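PDB 3HH1: tetrapyrrole methylase family protein from Chlorobaculum tepidum, which probably methylates the ribose 2'-hydroxyl of cytidine 1402 in 16S rRNA using S-adenosylmethionine, this chain being the N-terminal part of the enzyme. Local coordinates for residues Tyr9-Pro14 with Asp19-Arg24; Asn27-Ala32 with Ala83-Ala88. All coordinates share one frame; numbering follows the deposited sequence.

Interaction 1. Residues Tyr9-Pro14 with Asp19-Arg24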
ATOM      1  N   TYR A   9       4.158  11.769   3.858  1.00 11.99           N
ATOM      2  CA  TYR A   9       4.945  11.183   2.766  1.00 12.81           C
ATOM      3  C   TYR A   9       5.129   9.702   2.985  1.00 14.24           C
ATOM      4  O   TYR A   9       5.552   9.302   4.050  1.00 16.24           O
ATOM      5  CB  TYR A   9       6.335  11.820   2.689  1.00 13.10           C
ATOM      6  CG  TYR A   9       6.296  13.250   2.229  1.00 14.43           C
ATOM      7  CD1 TYR A   9       6.023  13.561   0.916  1.00 16.57           C
ATOM      8  CD2 TYR A   9       6.479  14.298   3.129  1.00 14.94           C
ATOM      9  CE1 TYR A   9       5.956  14.846   0.489  1.00 18.59           C
ATOM     10  CE2 TYR A   9       6.395  15.586   2.720  1.00 17.66           C
ATOM     11  CZ  TYR A   9       6.154  15.876   1.389  1.00 18.81           C
ATOM     12  OH  TYR A   9       6.075  17.193   0.962  1.00 20.04           O
ATOM     13  N   VAL A  10       4.744   8.886   2.022  1.00 14.85           N
ATOM     14  CA  VAL A  10       4.916   7.451   2.113  1.00 14.52           C
ATOM     15  C   VAL A  10       6.186   7.093   1.314  1.00 16.94           C
ATOM     16  O   VAL A  10       6.240   7.249   0.077  1.00 18.54           O
ATOM     17  CB  VAL A  10       3.683   6.691   1.598  1.00 14.70           C
ATOM     18  CG1 VAL A  10       3.898   5.222   1.800  1.00 13.37           C
ATOM     19  CG2 VAL A  10       2.401   7.176   2.358  1.00 12.28           C
ATOM     20  N   VAL A  11       7.186   6.587   2.037  1.00 17.02           N
ATOM     21  CA  VAL A  11       8.504   6.340   1.512  1.00 19.23           C
ATOM     22  C   VAL A  11       8.773   4.842   1.525  1.00 20.95           C
ATOM     23  O   VAL A  11       8.786   4.212   2.601  1.00 21.20           O
ATOM     24  CB  VAL A  11       9.564   7.094   2.346  1.00 19.13           C
ATOM     25  CG1 VAL A  11      10.930   6.929   1.697  1.00 22.72           C
ATOM     26  CG2 VAL A  11       9.186   8.597   2.489  1.00 20.10           C
ATOM     27  N   ALA A  12       8.958   4.249   0.341  1.00 22.55           N
ATOM     28  CA  ALA A  12       9.240   2.827   0.230  1.00 24.83           C
ATOM     29  C   ALA A  12      10.733   2.601   0.423  1.00 26.16           C
ATOM     30  O   ALA A  12      11.520   3.325  -0.159  1.00 28.25           O
ATOM     31  CB  ALA A  12       8.813   2.286  -1.147  1.00 25.08           C
ATOM     32  N   THR A  13      11.126   1.632   1.250  1.00 26.27           N
ATOM     33  CA  THR A  13      12.542   1.430   1.536  1.00 27.43           C
ATOM     34  C   THR A  13      12.915  -0.017   1.278  1.00 27.87           C
ATOM     35  O   THR A  13      12.195  -0.903   1.675  1.00 28.47           O
ATOM     36  CB  THR A  13      12.939   1.855   2.997  1.00 27.92           C
ATOM     37  OG1 THR A  13      12.182   1.126   3.962  1.00 29.44           O
ATOM     38  CG2 THR A  13      12.667   3.376   3.239  1.00 27.99           C
ATOM     39  N   PRO A  14      14.036  -0.252   0.580  1.00 28.65           N
ATOM     40  CA  PRO A  14      14.489  -1.639   0.283  1.00 29.42           C
ATOM     41  C   PRO A  14      15.159  -2.242   1.502  1.00 30.31           C
ATOM     42  O   PRO A  14      15.585  -1.500   2.398  1.00 31.26           O
ATOM     43  CB  PRO A  14      15.523  -1.428  -0.813  1.00 29.75           C
ATOM     44  CG  PRO A  14      16.142  -0.097  -0.459  1.00 28.97           C
ATOM     45  CD  PRO A  14      14.983   0.754   0.075  1.00 28.40           C
ATOM     46  N   ASP A  19      21.799   2.519  -0.334  1.00 23.71           N
ATOM     47  CA  ASP A  19      22.421   3.690  -0.995  1.00 23.81           C
ATOM     48  C   ASP A  19      21.853   3.937  -2.401  1.00 22.59           C
ATOM     49  O   ASP A  19      22.064   5.028  -2.975  1.00 21.50           O
ATOM     50  CB  ASP A  19      23.943   3.555  -1.026  1.00 24.57           C
ATOM     51  CG  ASP A  19      24.603   3.921   0.305  1.00 28.21           C
ATOM     52  OD1 ASP A  19      23.946   4.499   1.232  1.00 34.25           O
ATOM     53  OD2 ASP A  19      25.804   3.667   0.409  1.00 34.13           O
ATOM     54  N   ASP A  20      21.102   2.968  -2.947  1.00 21.05           N
ATOM     55  CA  ASP A  20      20.382   3.206  -4.216  1.00 20.72           C
ATOM     56  C   ASP A  20      19.049   3.963  -4.096  1.00 19.53           C
ATOM     57  O   ASP A  20      18.427   4.300  -5.108  1.00 17.19           O
ATOM     58  CB  ASP A  20      20.186   1.897  -4.986  1.00 22.34           C
ATOM     59  CG  ASP A  20      21.491   1.405  -5.615  1.00 24.62           C
ATOM     60  OD1 ASP A  20      22.404   2.236  -5.838  1.00 30.70           O
ATOM     61  OD2 ASP A  20      21.610   0.190  -5.870  1.00 30.73           O
HETATM   62  N   MSE A  21      18.620   4.242  -2.873  1.00 17.85           N
HETATM   63  CA  MSE A  21      17.469   5.115  -2.662  1.00 17.50           C
HETATM   64  C   MSE A  21      17.753   6.477  -3.241  1.00 17.26           C
HETATM   65  O   MSE A  21      18.910   6.926  -3.226  1.00 16.49           O
HETATM   66  CB  MSE A  21      17.174   5.269  -1.190  1.00 17.97           C
HETATM   67  CG  MSE A  21      16.640   3.992  -0.595  1.00 21.50           C
HETATM   68 SE   MSE A  21      16.170   4.265   1.312  0.80 27.78          SE
HETATM   69  CE  MSE A  21      15.044   5.827   1.208  1.00 26.86           C
ATOM     70  N   THR A  22      16.712   7.142  -3.733  1.00 15.30           N
ATOM     71  CA  THR A  22      16.922   8.487  -4.268  1.00 15.05           C
ATOM     72  C   THR A  22      17.238   9.513  -3.197  1.00 15.37           C
ATOM     73  O   THR A  22      16.786   9.441  -2.027  1.00 14.81           O
ATOM     74  CB  THR A  22      15.729   8.997  -5.098  1.00 15.46           C
ATOM     75  OG1 THR A  22      14.620   9.203  -4.214  1.00 15.54           O
ATOM     76  CG2 THR A  22      15.352   8.034  -6.231  1.00 15.11           C
ATOM     77  N   PHE A  23      17.989  10.528  -3.613  1.00 14.31           N
ATOM     78  CA  PHE A  23      18.252  11.653  -2.743  1.00 15.29           C
ATOM     79  C   PHE A  23      16.969  12.231  -2.162  1.00 15.36           C
ATOM     80  O   PHE A  23      16.866  12.521  -0.971  1.00 14.99           O
ATOM     81  CB  PHE A  23      19.039  12.735  -3.486  1.00 14.35           C
ATOM     82  CG  PHE A  23      19.390  13.912  -2.621  1.00 17.33           C
ATOM     83  CD1 PHE A  23      20.520  13.897  -1.869  1.00 18.25           C
ATOM     84  CD2 PHE A  23      18.543  15.017  -2.543  1.00 20.77           C
ATOM     85  CE1 PHE A  23      20.852  14.969  -1.046  1.00 21.03           C
ATOM     86  CE2 PHE A  23      18.852  16.093  -1.685  1.00 21.43           C
ATOM     87  CZ  PHE A  23      20.008  16.056  -0.959  1.00 22.36           C
ATOM     88  N   ARG A  24      15.974  12.381  -3.011  1.00 16.36           N
ATOM     89  CA  ARG A  24      14.670  12.896  -2.588  1.00 18.73           C
ATOM     90  C   ARG A  24      14.102  12.097  -1.450  1.00 17.44           C
ATOM     91  O   ARG A  24      13.598  12.671  -0.494  1.00 19.36           O
ATOM     92  CB  ARG A  24      13.675  12.911  -3.754  1.00 19.70           C
ATOM     93  CG  ARG A  24      12.398  13.692  -3.427  1.00 24.41           C
ATOM     94  CD  ARG A  24      11.303  13.328  -4.359  1.00 32.02           C
ATOM     95  NE  ARG A  24      11.698  13.389  -5.770  1.00 37.94           N
ATOM     96  CZ  ARG A  24      11.427  14.387  -6.612  1.00 42.74           C
ATOM     97  NH1 ARG A  24      11.847  14.304  -7.871  1.00 43.99           N
ATOM     98  NH2 ARG A  24      10.761  15.473  -6.213  1.00 45.88           N
TER
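In the first strand-to-helix connection of the methylase sheet, Met-21, present as selenomethionine, reaches back to Thr-13, the last residue of strand 8-13, and Pro-14 just after it. Met-21 stands just ahead of helix 23-31 and provides the larger share of the 141 Å² buried. The closest approach is at CG, 3.7 Å from Pro-14 CD. Further out, SE is 3.9 Å from Pro-14 CD. The chain then bends at chi3 (52°), which carries the methyl along the strand past Thr-13, whose CG2 is 4.0 Å from CE. A looser apolar contact follows at Val-11, with CG1 4.3 Å from CE. Thr-13 thus offers its methyl to the loop while its OG1 is hydrogen-bonded to Thr-86 O in the neighbouring strand. Leu-46 of helix 40-49 touches both Thr-13 and Met-21, and Val-26 of helix 23-31 also touches the selenomethionyl chain. Beyond it, Thr-22 takes the N-cap position, its OG1 hydrogen-bonded to Ala-25 N. Strand end, apolar loop residue and capped helix start together make the opening half of a beta-alpha-beta crossover in the parallel sheet of the N-terminal domain of the tetrapyrrole methylase fold.

Interaction 2. Residues Asn27-Ala32 with Ala83-Ala88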
ATOM      1  N   ASN A  27      16.285  12.546   1.763  1.00 15.92           N
ATOM      2  CA  ASN A  27      16.153  13.918   2.266  1.00 18.20           C
ATOM      3  C   ASN A  27      14.801  14.071   2.955  1.00 17.15           C
ATOM      4  O   ASN A  27      14.690  14.770   3.958  1.00 17.25           O
ATOM      5  CB  ASN A  27      16.291  14.897   1.145  1.00 17.78           C
ATOM      6  CG  ASN A  27      16.617  16.289   1.610  1.00 23.69           C
ATOM      7  OD1 ASN A  27      15.859  17.204   1.380  1.00 28.30           O
ATOM      8  ND2 ASN A  27      17.746  16.445   2.251  1.00 25.69           N
ATOM      9  N   THR A  28      13.795  13.415   2.395  1.00 16.45           N
ATOM     10  CA  THR A  28      12.462  13.405   2.989  1.00 16.54           C
ATOM     11  C   THR A  28      12.489  12.833   4.381  1.00 17.31           C
ATOM     12  O   THR A  28      11.945  13.460   5.312  1.00 17.93           O
ATOM     13  CB  THR A  28      11.432  12.682   2.120  1.00 18.01           C
ATOM     14  OG1 THR A  28      11.367  13.363   0.849  1.00 18.99           O
ATOM     15  CG2 THR A  28      10.018  12.689   2.828  1.00 16.64           C
ATOM     16  N   LEU A  29      13.139  11.690   4.549  1.00 16.37           N
ATOM     17  CA  LEU A  29      13.276  11.068   5.850  1.00 17.33           C
ATOM     18  C   LEU A  29      14.126  11.933   6.778  1.00 18.10           C
ATOM     19  O   LEU A  29      13.806  12.085   7.959  1.00 19.33           O
ATOM     20  CB  LEU A  29      13.940   9.713   5.729  1.00 17.01           C
ATOM     21  CG  LEU A  29      13.149   8.690   4.902  1.00 18.63           C
ATOM     22  CD1 LEU A  29      13.996   7.425   4.780  1.00 22.33           C
ATOM     23  CD2 LEU A  29      11.767   8.364   5.423  1.00 21.77           C
ATOM     24  N   ARG A  30      15.200  12.506   6.227  1.00 16.47           N
ATOM     25  CA  ARG A  30      16.126  13.277   7.052  1.00 17.19           C
ATOM     26  C   ARG A  30      15.437  14.467   7.740  1.00 16.80           C
ATOM     27  O   ARG A  30      15.737  14.781   8.921  1.00 16.96           O
ATOM     28  CB  ARG A  30      17.312  13.718   6.188  1.00 17.08           C
ATOM     29  CG  ARG A  30      18.412  14.313   6.948  1.00 19.37           C
ATOM     30  CD  ARG A  30      19.575  14.767   6.065  1.00 22.77           C
ATOM     31  NE  ARG A  30      20.141  13.754   5.189  1.00 22.81           N
ATOM     32  CZ  ARG A  30      20.975  12.781   5.558  1.00 25.99           C
ATOM     33  NH1 ARG A  30      21.434  11.950   4.643  1.00 28.37           N
ATOM     34  NH2 ARG A  30      21.362  12.622   6.816  1.00 24.86           N
ATOM     35  N   ASN A  31      14.559  15.148   6.999  1.00 16.53           N
ATOM     36  CA  ASN A  31      13.941  16.381   7.468  1.00 16.28           C
ATOM     37  C   ASN A  31      12.509  16.294   7.934  1.00 16.37           C
ATOM     38  O   ASN A  31      11.883  17.308   8.182  1.00 15.82           O
ATOM     39  CB  ASN A  31      14.077  17.443   6.359  1.00 16.09           C
ATOM     40  CG  ASN A  31      15.572  17.717   6.018  1.00 17.78           C
ATOM     41  OD1 ASN A  31      16.460  17.634   6.904  1.00 22.10           O
ATOM     42  ND2 ASN A  31      15.845  18.043   4.755  1.00 20.02           N
ATOM     43  N   ALA A  32      11.976  15.074   8.042  1.00 16.80           N
ATOM     44  CA  ALA A  32      10.593  14.879   8.455  1.00 17.43           C
ATOM     45  C   ALA A  32      10.388  15.287   9.874  1.00 17.38           C
ATOM     46  O   ALA A  32      11.282  15.144  10.687  1.00 17.77           O
ATOM     47  CB  ALA A  32      10.205  13.367   8.292  1.00 17.58           C
ATOM     48  N   ALA A  83       6.846  11.151   7.715  1.00 15.59           N
ATOM     49  CA  ALA A  83       7.209  10.173   6.717  1.00 16.09           C
ATOM     50  C   ALA A  83       6.807   8.804   7.242  1.00 15.23           C
ATOM     51  O   ALA A  83       7.191   8.458   8.335  1.00 16.80           O
ATOM     52  CB  ALA A  83       8.731  10.208   6.426  1.00 16.05           C
ATOM     53  N   LEU A  84       5.982   8.091   6.498  1.00 16.96           N
ATOM     54  CA  LEU A  84       5.637   6.698   6.821  1.00 16.95           C
ATOM     55  C   LEU A  84       6.561   5.811   5.972  1.00 16.99           C
ATOM     56  O   LEU A  84       6.568   5.910   4.753  1.00 15.92           O
ATOM     57  CB  LEU A  84       4.162   6.436   6.472  1.00 17.32           C
ATOM     58  CG  LEU A  84       3.677   4.990   6.573  1.00 19.06           C
ATOM     59  CD1 LEU A  84       3.888   4.459   7.950  1.00 20.42           C
ATOM     60  CD2 LEU A  84       2.191   5.011   6.198  1.00 23.16           C
ATOM     61  N   VAL A  85       7.352   4.971   6.632  0.50 17.38           N
ATOM     62  CA  VAL A  85       8.201   4.064   5.914  0.50 18.56           C
ATOM     63  C   VAL A  85       7.442   2.759   5.737  0.50 19.97           C
ATOM     64  O   VAL A  85       6.691   2.318   6.605  0.50 18.99           O
ATOM     65  CB  VAL A  85       9.551   3.848   6.608  0.50 18.88           C
ATOM     66  CG1 VAL A  85      10.313   5.185   6.674  0.50 18.36           C
ATOM     67  CG2 VAL A  85       9.352   3.279   7.965  0.50 19.69           C
ATOM     68  N   THR A  86       7.607   2.177   4.570  1.00 21.48           N
ATOM     69  CA  THR A  86       7.048   0.885   4.282  1.00 24.49           C
ATOM     70  C   THR A  86       8.153   0.120   3.606  1.00 25.95           C
ATOM     71  O   THR A  86       9.162   0.699   3.209  1.00 25.96           O
ATOM     72  CB  THR A  86       5.786   0.962   3.377  1.00 25.98           C
ATOM     73  OG1 THR A  86       6.124   1.531   2.103  1.00 29.51           O
ATOM     74  CG2 THR A  86       4.682   1.802   4.049  1.00 28.25           C
ATOM     75  N   ASP A  87       8.000  -1.185   3.512  1.00 27.77           N
ATOM     76  CA  ASP A  87       8.967  -2.004   2.741  1.00 28.88           C
ATOM     77  C   ASP A  87       8.747  -1.845   1.241  1.00 28.81           C
ATOM     78  O   ASP A  87       7.603  -1.864   0.774  1.00 28.88           O
ATOM     79  CB  ASP A  87       8.837  -3.465   3.091  1.00 29.42           C
ATOM     80  CG  ASP A  87       9.012  -3.745   4.587  1.00 33.92           C
ATOM     81  OD1 ASP A  87       9.541  -2.879   5.326  1.00 37.01           O
ATOM     82  OD2 ASP A  87       8.637  -4.873   5.023  1.00 38.56           O
ATOM     83  N   ALA A  88       9.844  -1.731   0.486  1.00 28.65           N
ATOM     84  CA  ALA A  88       9.801  -1.507  -0.975  1.00 28.63           C
ATOM     85  C   ALA A  88       9.161  -2.655  -1.753  1.00 28.57           C
ATOM     86  O   ALA A  88       8.485  -2.431  -2.787  1.00 29.76           O
ATOM     87  CB  ALA A  88      11.213  -1.309  -1.500  1.00 29.15           C
TER
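Ala-83 meets Ala-32 and Leu-29 where helix 23-31 packs on strand 82-87, the middle strand of the five-stranded parallel sheet. The helix belongs to the beta-alpha-beta crossover from strand 8-13 to strand 34-37, and strand 82-87 lies between those two in the sheet, so the helix has to pass over it. All four touching residues are buried, and the contacts between their side chains are apolar.

Ala-83 has its CB directed at the helix and carries most of the contact on the strand side. That methyl is 3.7 Å from Leu-29 CD2 and 4.0 Å from Ala-32 CB, Leu-29 and Ala-32 standing three residues apart. Ala-32 CB also lies 4.1 Å from Ala-83 N. Small side chains at this end bring the backbones together: the CA atoms of Ala-32 and Ala-83 are 6.1 Å apart. At Leu-84 the side chain turns to the other face of the sheet, where it touches Ala-36.

Val-85 returns to the helix-facing side. In the conformer described here its CG1 is 3.7 Å from Leu-29 CD2, and the two side chains run at about a right angle to each other; as a second conformer was modelled, this pairing is less certain than the alanine one. Leu-29 sets off from the helix at a slant, with CG beside its own backbone N (chi1 -63°), and chi2 (176°) sets CD1 anti to CA, which leaves CD2 as the branch turned to the strand. Ile-35 and Leu-46 also pack against this leucine. Seen from Leu-29 CD2, the directions to Ala-83 CB and Val-85 CG1 are about 91° apart, the one methyl bridging two points 5.3 Å from each other.

How the interactions relate
Interactions 1 and 2 lie at successive points of one crossover, their centres about 7 Å apart, and both involve helix 23-31. Their strands are sheet neighbours, with probable backbone hydrogen bonds at two levels: Tyr-9 O to Leu-84 N at 2.8 Å and Thr-13 O to Ala-88 N, also 2.8 Å. Toward the helix, Tyr-9 CB packs 3.8 Å from Thr-28 CG2. Leu-29 extends the apolar layer from one contact to the other by touching Val-11 and Met-21. Just past the strand ends, Pro-14 and Ala-88 lie together, Pro-14 N being 3.7 Å from Ala-88 CB. In relatives, the methyl donor binds between the two domains, near such strand ends.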